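Local coordinates for protein alpha-ketoglutarate-dependent non-heme iron oxygenase EasH (Aspergillus japonicus, PDB 5M0T) that acts as an Fe(II)- and 2-oxoglutarate-dependent oxygenase of the phytanoyl-CoA dioxygenase family, an oxidase involved in cycloclavine biosynthesis, at residues L28-V33 with V171-L177; F87-M92 with G224-I228; G110-L114 with Q256-G260; P149-L153 with I228-C232. The contacts are given in a common frame with arbitrary orientation. Residues are numbered along the deposited sequence.

Interaction 1: residues L28-V33 with V171-L177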
loop_
_atom_site.group_PDB
_atom_site.type_symbol
_atom_site.label_atom_id
_atom_site.label_comp_id
_atom_site.label_asym_id
_atom_site.label_seq_id
_atom_site.Cartn_x
_atom_site.Cartn_y
_atom_site.Cartn_z
ATOM N N LEU A 28 21.513 -13.453 5.134
ATOM C CA LEU A 28 20.172 -12.958 5.448
ATOM C C LEU A 28 19.113 -14.068 5.381
ATOM O O LEU A 28 18.273 -14.162 6.263
ATOM C CB LEU A 28 19.798 -11.798 4.515
ATOM C CG LEU A 28 18.538 -11.014 4.853
ATOM C CD1 LEU A 28 18.725 -10.261 6.159
ATOM C CD2 LEU A 28 18.169 -10.050 3.732
ATOM N N GLN A 29 19.158 -14.907 4.349
ATOM C CA GLN A 29 18.277 -16.080 4.250
ATOM C C GLN A 29 18.473 -17.087 5.380
ATOM O O GLN A 29 17.507 -17.624 5.918
ATOM C CB GLN A 29 18.526 -16.842 2.953
ATOM C CG GLN A 29 18.033 -16.159 1.713
ATOM C CD GLN A 29 18.288 -17.004 0.468
ATOM O OE1 GLN A 29 19.403 -17.462 0.228
ATOM N NE2 GLN A 29 17.250 -17.212 -0.327
ATOM N N GLU A 30 19.732 -17.375 5.697
ATOM C CA GLU A 30 20.064 -18.362 6.709
ATOM C C GLU A 30 19.781 -17.865 8.141
ATOM O O GLU A 30 19.292 -18.633 8.961
ATOM C CB GLU A 30 21.526 -18.794 6.557
ATOM C CG GLU A 30 21.762 -19.556 5.255
ATOM C CD GLU A 30 23.234 -19.774 4.889
ATOM O OE1 GLU A 30 24.140 -19.226 5.554
ATOM O OE2 GLU A 30 23.484 -20.505 3.906
ATOM N N ASP A 31 20.107 -16.602 8.423
ATOM C CA ASP A 31 20.103 -16.046 9.791
ATOM C C ASP A 31 19.014 -14.998 10.065
ATOM O O ASP A 31 18.696 -14.741 11.220
ATOM C CB ASP A 31 21.465 -15.417 10.103
ATOM C CG ASP A 31 22.600 -16.446 10.218
ATOM O OD1 ASP A 31 22.414 -17.643 9.924
ATOM O OD2 ASP A 31 23.713 -16.045 10.607
ATOM N N GLY A 32 18.464 -14.394 9.011
ATOM C CA GLY A 32 17.474 -13.326 9.142
ATOM C C GLY A 32 18.034 -11.962 9.482
ATOM O O GLY A 32 17.287 -10.980 9.556
ATOM N N VAL A 33 19.351 -11.890 9.663
ATOM C CA VAL A 33 20.009 -10.694 10.123
ATOM C C VAL A 33 21.501 -10.849 9.858
ATOM O O VAL A 33 22.058 -11.937 10.053
ATOM C CB VAL A 33 19.710 -10.412 11.629
ATOM C CG1 VAL A 33 20.159 -11.564 12.531
ATOM C CG2 VAL A 33 20.352 -9.107 12.079
ATOM N N VAL A 171 19.211 -8.408 18.426
ATOM C CA VAL A 171 18.623 -9.243 17.373
ATOM C C VAL A 171 18.738 -10.702 17.755
ATOM O O VAL A 171 19.656 -11.077 18.453
ATOM C CB VAL A 171 19.293 -9.013 15.987
ATOM C CG1 VAL A 171 19.204 -7.541 15.561
ATOM C CG2 VAL A 171 20.746 -9.469 15.983
ATOM N N LEU A 172 17.782 -11.513 17.322
ATOM C CA LEU A 172 17.829 -12.953 17.500
ATOM C C LEU A 172 17.970 -13.601 16.120
ATOM O O LEU A 172 16.976 -13.779 15.420
ATOM C CB LEU A 172 16.571 -13.463 18.211
ATOM C CG LEU A 172 16.500 -13.203 19.720
ATOM C CD1 LEU A 172 15.145 -13.600 20.283
ATOM C CD2 LEU A 172 17.593 -13.948 20.471
ATOM N N PRO A 173 19.214 -13.939 15.723
ATOM C CA PRO A 173 19.439 -14.673 14.483
ATOM C C PRO A 173 18.675 -15.988 14.473
ATOM O O PRO A 173 18.677 -16.695 15.481
ATOM C CB PRO A 173 20.948 -14.931 14.498
ATOM C CG PRO A 173 21.511 -13.862 15.333
ATOM C CD PRO A 173 20.481 -13.573 16.379
ATOM N N GLY A 174 17.993 -16.289 13.372
ATOM C CA GLY A 174 17.212 -17.529 13.258
ATOM C C GLY A 174 15.737 -17.378 13.588
ATOM O O GLY A 174 14.958 -18.280 13.271
ATOM N N SER A 175 15.339 -16.251 14.207
ATOM C CA SER A 175 13.931 -16.044 14.621
ATOM C C SER A 175 12.955 -15.900 13.453
ATOM O O SER A 175 11.762 -16.203 13.588
ATOM C CB SER A 175 13.790 -14.886 15.616
ATOM O OG SER A 175 14.313 -13.669 15.136
ATOM N N HIS A 176 13.463 -15.475 12.302
ATOM C CA HIS A 176 12.704 -15.522 11.048
ATOM C C HIS A 176 12.191 -16.905 10.601
ATOM O O HIS A 176 11.344 -16.979 9.710
ATOM C CB HIS A 176 13.494 -14.837 9.927
ATOM C CG HIS A 176 14.628 -15.653 9.390
ATOM N ND1 HIS A 176 15.647 -16.141 10.182
ATOM C CD2 HIS A 176 14.900 -16.070 8.131
ATOM C CE1 HIS A 176 16.491 -16.829 9.441
ATOM N NE2 HIS A 176 16.062 -16.800 8.192
ATOM N N LEU A 177 12.687 -17.979 11.210
ATOM C CA LEU A 177 12.306 -19.359 10.862
ATOM C C LEU A 177 11.586 -20.108 11.976
ATOM O O LEU A 177 11.183 -21.255 11.785
ATOM C CB LEU A 177 13.553 -20.159 10.454
ATOM C CG LEU A 177 14.287 -19.635 9.214
ATOM C CD1 LEU A 177 15.610 -20.372 9.035
ATOM C CD2 LEU A 177 13.420 -19.766 7.962
#

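Interaction 2: residues F87-M92 with G224-I228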
loop_
_atom_site.group_PDB
_atom_site.type_symbol
_atom_site.label_atom_id
_atom_site.label_comp_id
_atom_site.label_asym_id
_atom_site.label_seq_id
_atom_site.Cartn_x
_atom_site.Cartn_y
_atom_site.Cartn_z
ATOM N N PHE A 87 20.183 11.439 1.475
ATOM C CA PHE A 87 19.169 10.383 1.446
ATOM C C PHE A 87 18.580 10.251 0.032
ATOM O O PHE A 87 18.579 9.177 -0.563
ATOM C CB PHE A 87 18.055 10.682 2.459
ATOM C CG PHE A 87 17.112 9.558 2.666
ATOM C CD1 PHE A 87 16.042 9.359 1.801
ATOM C CD2 PHE A 87 17.276 8.705 3.742
ATOM C CE1 PHE A 87 15.175 8.296 1.984
ATOM C CE2 PHE A 87 16.406 7.655 3.939
ATOM C CZ PHE A 87 15.355 7.439 3.059
ATOM N N ARG A 88 18.075 11.367 -0.479
ATOM C CA ARG A 88 17.469 11.426 -1.801
ATOM C C ARG A 88 18.368 10.904 -2.930
ATOM O O ARG A 88 17.899 10.151 -3.757
ATOM C CB ARG A 88 17.049 12.862 -2.119
ATOM C CG ARG A 88 15.835 13.340 -1.337
ATOM C CD ARG A 88 15.275 14.619 -1.942
ATOM N NE ARG A 88 16.248 15.714 -1.973
ATOM C CZ ARG A 88 16.592 16.483 -0.941
ATOM N NH1 ARG A 88 16.075 16.293 0.274
ATOM N NH2 ARG A 88 17.487 17.445 -1.130
ATOM N N ASP A 89 19.643 11.298 -2.931
ATOM C CA ASP A 89 20.564 11.078 -4.070
ATOM C C ASP A 89 21.522 9.892 -3.910
ATOM O O ASP A 89 21.780 9.189 -4.877
ATOM C CB ASP A 89 21.413 12.323 -4.305
ATOM C CG ASP A 89 20.597 13.556 -4.639
ATOM O OD1 ASP A 89 19.356 13.475 -4.731
ATOM O OD2 ASP A 89 21.223 14.631 -4.815
ATOM N N GLU A 90 22.067 9.688 -2.711
ATOM C CA GLU A 90 23.068 8.642 -2.479
ATOM C C GLU A 90 22.410 7.336 -2.032
ATOM O O GLU A 90 22.582 6.310 -2.677
ATOM C CB GLU A 90 24.140 9.122 -1.486
ATOM C CG GLU A 90 24.733 10.484 -1.872
ATOM C CD GLU A 90 26.020 10.880 -1.137
ATOM O OE1 GLU A 90 26.839 10.009 -0.763
ATOM O OE2 GLU A 90 26.228 12.097 -0.954
ATOM N N LEU A 91 21.619 7.382 -0.968
ATOM C CA LEU A 91 21.003 6.168 -0.409
ATOM C C LEU A 91 19.888 5.566 -1.277
ATOM O O LEU A 91 19.829 4.340 -1.454
ATOM C CB LEU A 91 20.475 6.427 0.997
ATOM C CG LEU A 91 21.559 6.797 2.004
ATOM C CD1 LEU A 91 20.904 7.234 3.308
ATOM C CD2 LEU A 91 22.525 5.636 2.233
ATOM N N MET A 92 19.017 6.408 -1.826
ATOM C CA MET A 92 17.945 5.919 -2.685
ATOM C C MET A 92 18.426 5.430 -4.066
ATOM O O MET A 92 17.623 4.844 -4.802
ATOM C CB MET A 92 16.821 6.957 -2.831
ATOM C CG MET A 92 15.967 7.151 -1.580
ATOM S SD MET A 92 15.224 5.633 -0.919
ATOM C CE MET A 92 16.429 5.146 0.323
ATOM N N GLY A 224 20.907 5.859 15.814
ATOM C CA GLY A 224 20.706 4.852 14.771
ATOM C C GLY A 224 19.911 5.413 13.609
ATOM O O GLY A 224 19.276 6.461 13.740
ATOM N N PHE A 225 19.932 4.701 12.482
ATOM C CA PHE A 225 19.302 5.164 11.241
ATOM C C PHE A 225 18.598 4.003 10.550
ATOM O O PHE A 225 19.173 3.382 9.659
ATOM C CB PHE A 225 20.398 5.795 10.368
ATOM C CG PHE A 225 19.975 6.184 8.984
ATOM C CD1 PHE A 225 18.687 6.597 8.687
ATOM C CD2 PHE A 225 20.913 6.177 7.963
ATOM C CE1 PHE A 225 18.337 6.956 7.400
ATOM C CE2 PHE A 225 20.566 6.533 6.679
ATOM C CZ PHE A 225 19.278 6.923 6.395
ATOM N N PRO A 226 17.376 3.656 11.003
ATOM C CA PRO A 226 16.592 2.641 10.305
ATOM C C PRO A 226 16.104 3.138 8.961
ATOM O O PRO A 226 15.576 4.232 8.867
ATOM C CB PRO A 226 15.391 2.405 11.236
ATOM C CG PRO A 226 15.330 3.631 12.088
ATOM C CD PRO A 226 16.775 3.962 12.316
ATOM N N LEU A 227 16.289 2.331 7.929
ATOM C CA LEU A 227 15.778 2.626 6.615
ATOM C C LEU A 227 15.080 1.358 6.161
ATOM O O LEU A 227 15.732 0.329 5.920
ATOM C CB LEU A 227 16.945 3.026 5.700
ATOM C CG LEU A 227 16.678 3.510 4.279
ATOM C CD1 LEU A 227 17.994 4.019 3.699
ATOM C CD2 LEU A 227 16.103 2.410 3.388
ATOM N N ILE A 228 13.755 1.420 6.051
ATOM C CA ILE A 228 12.964 0.216 5.807
ATOM C C ILE A 228 12.366 0.236 4.407
ATOM O O ILE A 228 11.561 1.111 4.073
ATOM C CB ILE A 228 11.883 0.021 6.882
ATOM C CG1 ILE A 228 12.472 0.274 8.278
ATOM C CG2 ILE A 228 11.298 -1.374 6.791
ATOM C CD1 ILE A 228 11.488 0.126 9.426
#

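Interaction 3: residues G110-L114 with Q256-G260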
loop_
_atom_site.group_PDB
_atom_site.type_symbol
_atom_site.label_atom_id
_atom_site.label_comp_id
_atom_site.label_asym_id
_atom_site.label_seq_id
_atom_site.Cartn_x
_atom_site.Cartn_y
_atom_site.Cartn_z
ATOM N N GLY A 110 7.617 -8.655 -6.704
ATOM C CA GLY A 110 8.093 -7.829 -7.833
ATOM C C GLY A 110 8.788 -6.594 -7.281
ATOM O O GLY A 110 9.816 -6.702 -6.620
ATOM N N ASP A 111 8.201 -5.420 -7.499
ATOM C CA ASP A 111 8.803 -4.153 -7.053
ATOM C C ASP A 111 8.666 -3.882 -5.538
ATOM O O ASP A 111 7.939 -4.565 -4.819
ATOM C CB ASP A 111 8.240 -2.971 -7.863
ATOM C CG ASP A 111 8.750 -2.928 -9.302
ATOM O OD1 ASP A 111 9.643 -3.714 -9.683
ATOM O OD2 ASP A 111 8.237 -2.083 -10.066
ATOM N N TYR A 112 9.399 -2.863 -5.100
ATOM C CA TYR A 112 9.523 -2.473 -3.713
ATOM C C TYR A 112 9.678 -0.963 -3.671
ATOM O O TYR A 112 9.929 -0.326 -4.702
ATOM C CB TYR A 112 10.752 -3.124 -3.071
ATOM C CG TYR A 112 12.005 -2.897 -3.886
ATOM C CD1 TYR A 112 12.306 -3.723 -4.972
ATOM C CD2 TYR A 112 12.849 -1.826 -3.623
ATOM C CE1 TYR A 112 13.419 -3.502 -5.748
ATOM C CE2 TYR A 112 13.976 -1.606 -4.393
ATOM C CZ TYR A 112 14.260 -2.449 -5.457
ATOM O OH TYR A 112 15.371 -2.246 -6.256
ATOM N N TRP A 113 9.528 -0.400 -2.479
ATOM C CA TRP A 113 9.738 1.031 -2.248
ATOM C C TRP A 113 9.906 1.336 -0.753
ATOM O O TRP A 113 9.798 0.441 0.082
ATOM C CB TRP A 113 8.608 1.864 -2.882
ATOM C CG TRP A 113 7.190 1.544 -2.459
ATOM C CD1 TRP A 113 6.763 0.700 -1.450
ATOM C CD2 TRP A 113 6.008 2.136 -3.000
ATOM N NE1 TRP A 113 5.394 0.701 -1.380
ATOM C CE2 TRP A 113 4.906 1.580 -2.312
ATOM C CE3 TRP A 113 5.773 3.093 -3.993
ATOM C CZ2 TRP A 113 3.589 1.939 -2.604
ATOM C CZ3 TRP A 113 4.465 3.442 -4.284
ATOM C CH2 TRP A 113 3.387 2.859 -3.592
ATOM N N LEU A 114 10.189 2.589 -0.422
ATOM C CA LEU A 114 10.410 2.997 0.958
ATOM C C LEU A 114 9.089 3.006 1.717
ATOM O O LEU A 114 8.105 3.541 1.229
ATOM C CB LEU A 114 11.042 4.392 0.995
ATOM C CG LEU A 114 11.404 4.965 2.370
ATOM C CD1 LEU A 114 12.598 4.242 2.976
ATOM C CD2 LEU A 114 11.677 6.459 2.244
ATOM N N GLN A 256 12.940 8.525 -7.259
ATOM C CA GLN A 256 11.527 8.954 -7.318
ATOM C C GLN A 256 10.563 7.795 -7.069
ATOM O O GLN A 256 9.571 7.944 -6.355
ATOM C CB GLN A 256 11.195 9.604 -8.661
ATOM C CG GLN A 256 11.882 10.937 -8.908
ATOM C CD GLN A 256 11.471 11.577 -10.223
ATOM O OE1 GLN A 256 11.108 10.895 -11.173
ATOM N NE2 GLN A 256 11.513 12.900 -10.274
ATOM N N LYS A 257 10.874 6.641 -7.656
ATOM C CA LYS A 257 10.078 5.443 -7.492
ATOM C C LYS A 257 10.073 4.929 -6.050
ATOM O O LYS A 257 9.050 4.433 -5.593
ATOM C CB LYS A 257 10.589 4.359 -8.423
ATOM C CG LYS A 257 9.739 3.106 -8.499
ATOM C CD LYS A 257 10.295 2.187 -9.582
ATOM C CE LYS A 257 9.597 0.841 -9.564
ATOM N NZ LYS A 257 10.261 -0.150 -10.460
ATOM N N MET A 258 11.208 5.040 -5.361
ATOM C CA MET A 258 11.319 4.618 -3.964
ATOM C C MET A 258 10.449 5.470 -3.033
ATOM O O MET A 258 9.839 4.945 -2.116
ATOM C CB MET A 258 12.773 4.692 -3.467
ATOM C CG MET A 258 13.769 3.769 -4.155
ATOM S SD MET A 258 13.241 2.061 -4.152
ATOM C CE MET A 258 12.455 1.931 -5.765
ATOM N N VAL A 259 10.398 6.775 -3.282
ATOM C CA VAL A 259 9.660 7.698 -2.434
ATOM C C VAL A 259 8.191 7.914 -2.844
ATOM O O VAL A 259 7.565 8.869 -2.395
ATOM C CB VAL A 259 10.409 9.050 -2.284
ATOM C CG1 VAL A 259 11.835 8.823 -1.787
ATOM C CG2 VAL A 259 10.414 9.863 -3.570
ATOM N N GLY A 260 7.646 7.055 -3.702
ATOM C CA GLY A 260 6.208 7.020 -3.961
ATOM C C GLY A 260 5.678 7.991 -4.999
ATOM O O GLY A 260 4.515 8.389 -4.925
HETATM O O HOH W 1 7.378 5.309 -0.863
#

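Interaction 4: residues P149-L153 with I228-C232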
loop_
_atom_site.group_PDB
_atom_site.type_symbol
_atom_site.label_atom_id
_atom_site.label_comp_id
_atom_site.label_asym_id
_atom_site.label_seq_id
_atom_site.Cartn_x
_atom_site.Cartn_y
_atom_site.Cartn_z
ATOM N N PRO A 149 4.737 -13.773 3.231
ATOM C CA PRO A 149 5.767 -13.387 2.306
ATOM C C PRO A 149 6.647 -12.309 2.919
ATOM O O PRO A 149 6.217 -11.627 3.854
ATOM C CB PRO A 149 4.983 -12.839 1.119
ATOM C CG PRO A 149 3.802 -12.221 1.777
ATOM C CD PRO A 149 3.430 -13.246 2.822
ATOM N N GLU A 150 7.854 -12.158 2.375
ATOM C CA GLU A 150 8.764 -11.122 2.806
ATOM C C GLU A 150 8.119 -9.802 2.444
ATOM O O GLU A 150 7.627 -9.628 1.323
ATOM C CB GLU A 150 10.129 -11.267 2.135
ATOM C CG GLU A 150 10.900 -12.536 2.522
ATOM C CD GLU A 150 11.322 -12.576 3.994
ATOM O OE1 GLU A 150 11.338 -11.525 4.682
ATOM O OE2 GLU A 150 11.656 -13.673 4.476
ATOM N N SER A 151 8.062 -8.910 3.428
ATOM C CA SER A 151 7.393 -7.615 3.288
ATOM C C SER A 151 8.301 -6.434 3.544
ATOM O O SER A 151 8.111 -5.392 2.955
ATOM C CB SER A 151 6.214 -7.533 4.276
ATOM O OG SER A 151 6.674 -7.729 5.595
ATOM N N MET A 152 9.269 -6.584 4.437
ATOM C CA MET A 152 10.127 -5.485 4.837
ATOM C C MET A 152 11.583 -5.901 4.911
ATOM O O MET A 152 11.899 -7.060 5.181
ATOM C CB MET A 152 9.703 -4.983 6.205
ATOM C CG MET A 152 8.297 -4.444 6.254
ATOM S SD MET A 152 7.874 -3.946 7.921
ATOM C CE MET A 152 6.467 -2.880 7.623
ATOM N N LEU A 153 12.452 -4.931 4.676
ATOM C CA LEU A 153 13.889 -5.093 4.822
ATOM C C LEU A 153 14.423 -3.825 5.477
ATOM O O LEU A 153 14.306 -2.750 4.888
ATOM C CB LEU A 153 14.555 -5.283 3.454
ATOM C CG LEU A 153 16.044 -5.636 3.462
ATOM C CD1 LEU A 153 16.369 -6.769 4.439
ATOM C CD2 LEU A 153 16.483 -5.993 2.046
ATOM N N ILE A 228 13.755 1.420 6.051
ATOM C CA ILE A 228 12.964 0.216 5.807
ATOM C C ILE A 228 12.366 0.236 4.407
ATOM O O ILE A 228 11.561 1.111 4.073
ATOM C CB ILE A 228 11.883 0.021 6.882
ATOM C CG1 ILE A 228 12.472 0.274 8.278
ATOM C CG2 ILE A 228 11.298 -1.374 6.791
ATOM C CD1 ILE A 228 11.488 0.126 9.426
ATOM N N MET A 229 12.783 -0.732 3.589
ATOM C CA MET A 229 12.185 -0.965 2.269
ATOM C C MET A 229 11.102 -2.017 2.402
ATOM O O MET A 229 11.172 -2.901 3.252
ATOM C CB MET A 229 13.237 -1.429 1.256
ATOM C CG MET A 229 14.427 -0.498 1.142
ATOM S SD MET A 229 13.991 1.194 0.735
ATOM C CE MET A 229 13.326 1.002 -0.913
ATOM N N GLN A 230 10.121 -1.930 1.516
ATOM C CA GLN A 230 8.927 -2.744 1.604
ATOM C C GLN A 230 8.410 -3.166 0.238
ATOM O O GLN A 230 8.532 -2.432 -0.733
ATOM C CB GLN A 230 7.879 -1.923 2.347
ATOM C CG GLN A 230 6.468 -2.467 2.405
ATOM C CD GLN A 230 5.657 -1.714 3.448
ATOM O OE1 GLN A 230 5.967 -1.754 4.635
ATOM N NE2 GLN A 230 4.659 -0.985 2.999
ATOM N N SER A 231 7.833 -4.357 0.195
ATOM C CA SER A 231 7.059 -4.848 -0.952
ATOM C C SER A 231 6.018 -3.818 -1.430
ATOM O O SER A 231 5.217 -3.319 -0.632
ATOM C CB SER A 231 6.357 -6.169 -0.560
ATOM O OG SER A 231 5.384 -6.543 -1.508
ATOM N N CYS A 232 6.003 -3.540 -2.733
ATOM C CA CYS A 232 5.170 -2.457 -3.269
ATOM C C CYS A 232 3.650 -2.645 -3.102
ATOM O O CYS A 232 2.908 -1.658 -3.139
ATOM C CB CYS A 232 5.495 -2.182 -4.733
ATOM S SG CYS A 232 4.999 -3.507 -5.851
#

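Interaction 1: residues L28-V33 with V171-L177
Two directed hydrogen bonds tie the end of helix 21-31 to the loop after strand 170-171, and both use main-chain carbonyls of the helix as acceptors. H176 NE2 donates to Q29 O (2.8 Å, 166° at the hydrogen), and G174 N to D31 O (2.7 Å, 158°); the same D31 O lies 3.3 Å from P173 CA in a CA-H...O contact. Over one face of the H176 imidazole, G32 makes a CH-pi contact: its CA sits 3.5 Å from the ring centroid, 11° off the normal. G32, the first residue past the helix, has phi 78°, and an ideal CB there would lie 2.6 Å from H176 ND1, a clash. Apolar packing is confined to V33, whose CG2 meets V171 CG2 and whose CG1 meets P173 CG, each at 3.9 Å. The loop makes a type II turn, L172 to S175, with S175 OG bonded to L172 O (2.7 Å). L28 and V33 also pack on strand 201-205 of the cupin-type sheet, while V171 pairs with I192 in the three-stranded sheet.

Interaction 2: residues F87-M92 with G224-I228
This is a buried, wholly apolar helix-on-sheet contact, in which the 87-91 part of helix 85-91 covers a face of strand 222-231 in the main sheet of the cupin-type fold. The short segments cross nearly at right angles: their axes are 78° apart (signed crossing angle -78°) and approach no closer than 13.3 Å, so side chains must span the gap. The nearest CA pair, L91 and L227, is still 9.4 Å apart. From the strand, F225 and L227 both point toward the helix, two residues apart on one face; F87 and L91 of the helix and M92, next in the chain, reach back. L91 CD1 comes within 3.5 Å of F225 CE2, near the plane of that ring, while F87 CD2 lies 3.8 Å from F225 CZ with each atom at the edge of the other's ring. L227 CD1 fills the space between these three residues, 3.9 Å from M92 CE, 4.0 Å from F87 CE2 and 4.4 Å from L91 CD1. The helix widens here into a pi-type turn, recorded by M92 N bonding to F87 O at 3.1 Å. Strand 222-231 runs between strands 112-122 and 152-158; F87, F225 and L227 also touch S117 of the former, F225 stacks on F48, and M92 packs on M258 of helix 253-258.

Interaction 3: residues G110-L114 with Q256-G260
M258 has the most surface covered, 94 Å², and contributes through both backbone and side chain. Its carbonyl O accepts a hydrogen bond from L114 N (2.9 Å, 157°), and a water joins the same two residues by donating to L114 O and M258 O, each at 2.8 Å. Its thioether makes a Met-aromatic contact with Y112: SD lies 3.7 Å from CE2 and 4.8 Å from the ring centroid, 60° off the normal. The end of helix 253-258 thus docks on the beginning of strand 112-122, a strand of the main cupin-type sheet that pairs with strand 222-231 (W113 with Q230). W113, with 62 Å² covered, sets CB 3.4 Å from M258 O and CE3 4.0 Å from G260 CA; its ring also meets W272 edge-to-face, and the side chain packs on T235 of the second subunit. K257 buries 58 Å² by extending in all-trans form to D111, where NZ and OD2 form a salt bridge at 2.8 Å, although the hydrogen bond within it is weak; D111 OD2 also accepts from S265 N.

Interaction 4: residues P149-L153 with I228-C232
M152 lies over the neighbouring strand, its CB 4.0 Å from I228 CG2, on the same face of the sheet as Q230. M152 CE approaches Q230 OE1 closely (3.2 Å) without bonding to it; Q230 NE2 hydrogen-bonds T235 O. The backbones carrying them pair antiparallel. M152 and Q230 form a non-hydrogen-bonded pair (CA-CA 4.4 Å), flanked by the hydrogen-bonded pair L153 and M229 (5.1 Å), whose side chains occupy the other face. L153 N donates to M229 O and M229 N to L153 O, both at 2.8 Å and 154°; S231 N donates to S151 O at 3.0 Å. A CA-H...O contact sets Q230 CA 3.1 Å from S151 O. Strand 222-231 thus lies between strand 152-158 and, on its other edge, strand 112-122. The side chain of I228 is about 6 Å from the bound Fe(II) ion and 2-oxoglutaric acid. The strands are joined chiefly by main-chain bonds, which do not depend on side-chain identity; M152 with I228 adds apolar packing.

Overall arrangement
From the N terminus, helix 21-31 leads into interaction 1, which closes a loop of 137 residues back to 171-177. Within that loop begin the other three contacts, and since each ends beyond 177, all cross interaction 1. Interaction 2 starts at 87-92 and reaches 224-228; interaction 3 runs from 110-114 to 256-260 and so crosses it; interaction 4, 149-153 with 228-232, nests inside interaction 3. Strand 222-231 is common to interactions 2 and 4, which share I228, and is a sheet neighbour of strand 112-122 in interaction 3. M92 SD meets M258 CB at 3.7 Å, joining segment 87-92 to helix 253-258, whereas interaction 1 reaches interaction 4 through L28 CD2 and L153 CD1 (3.8 Å).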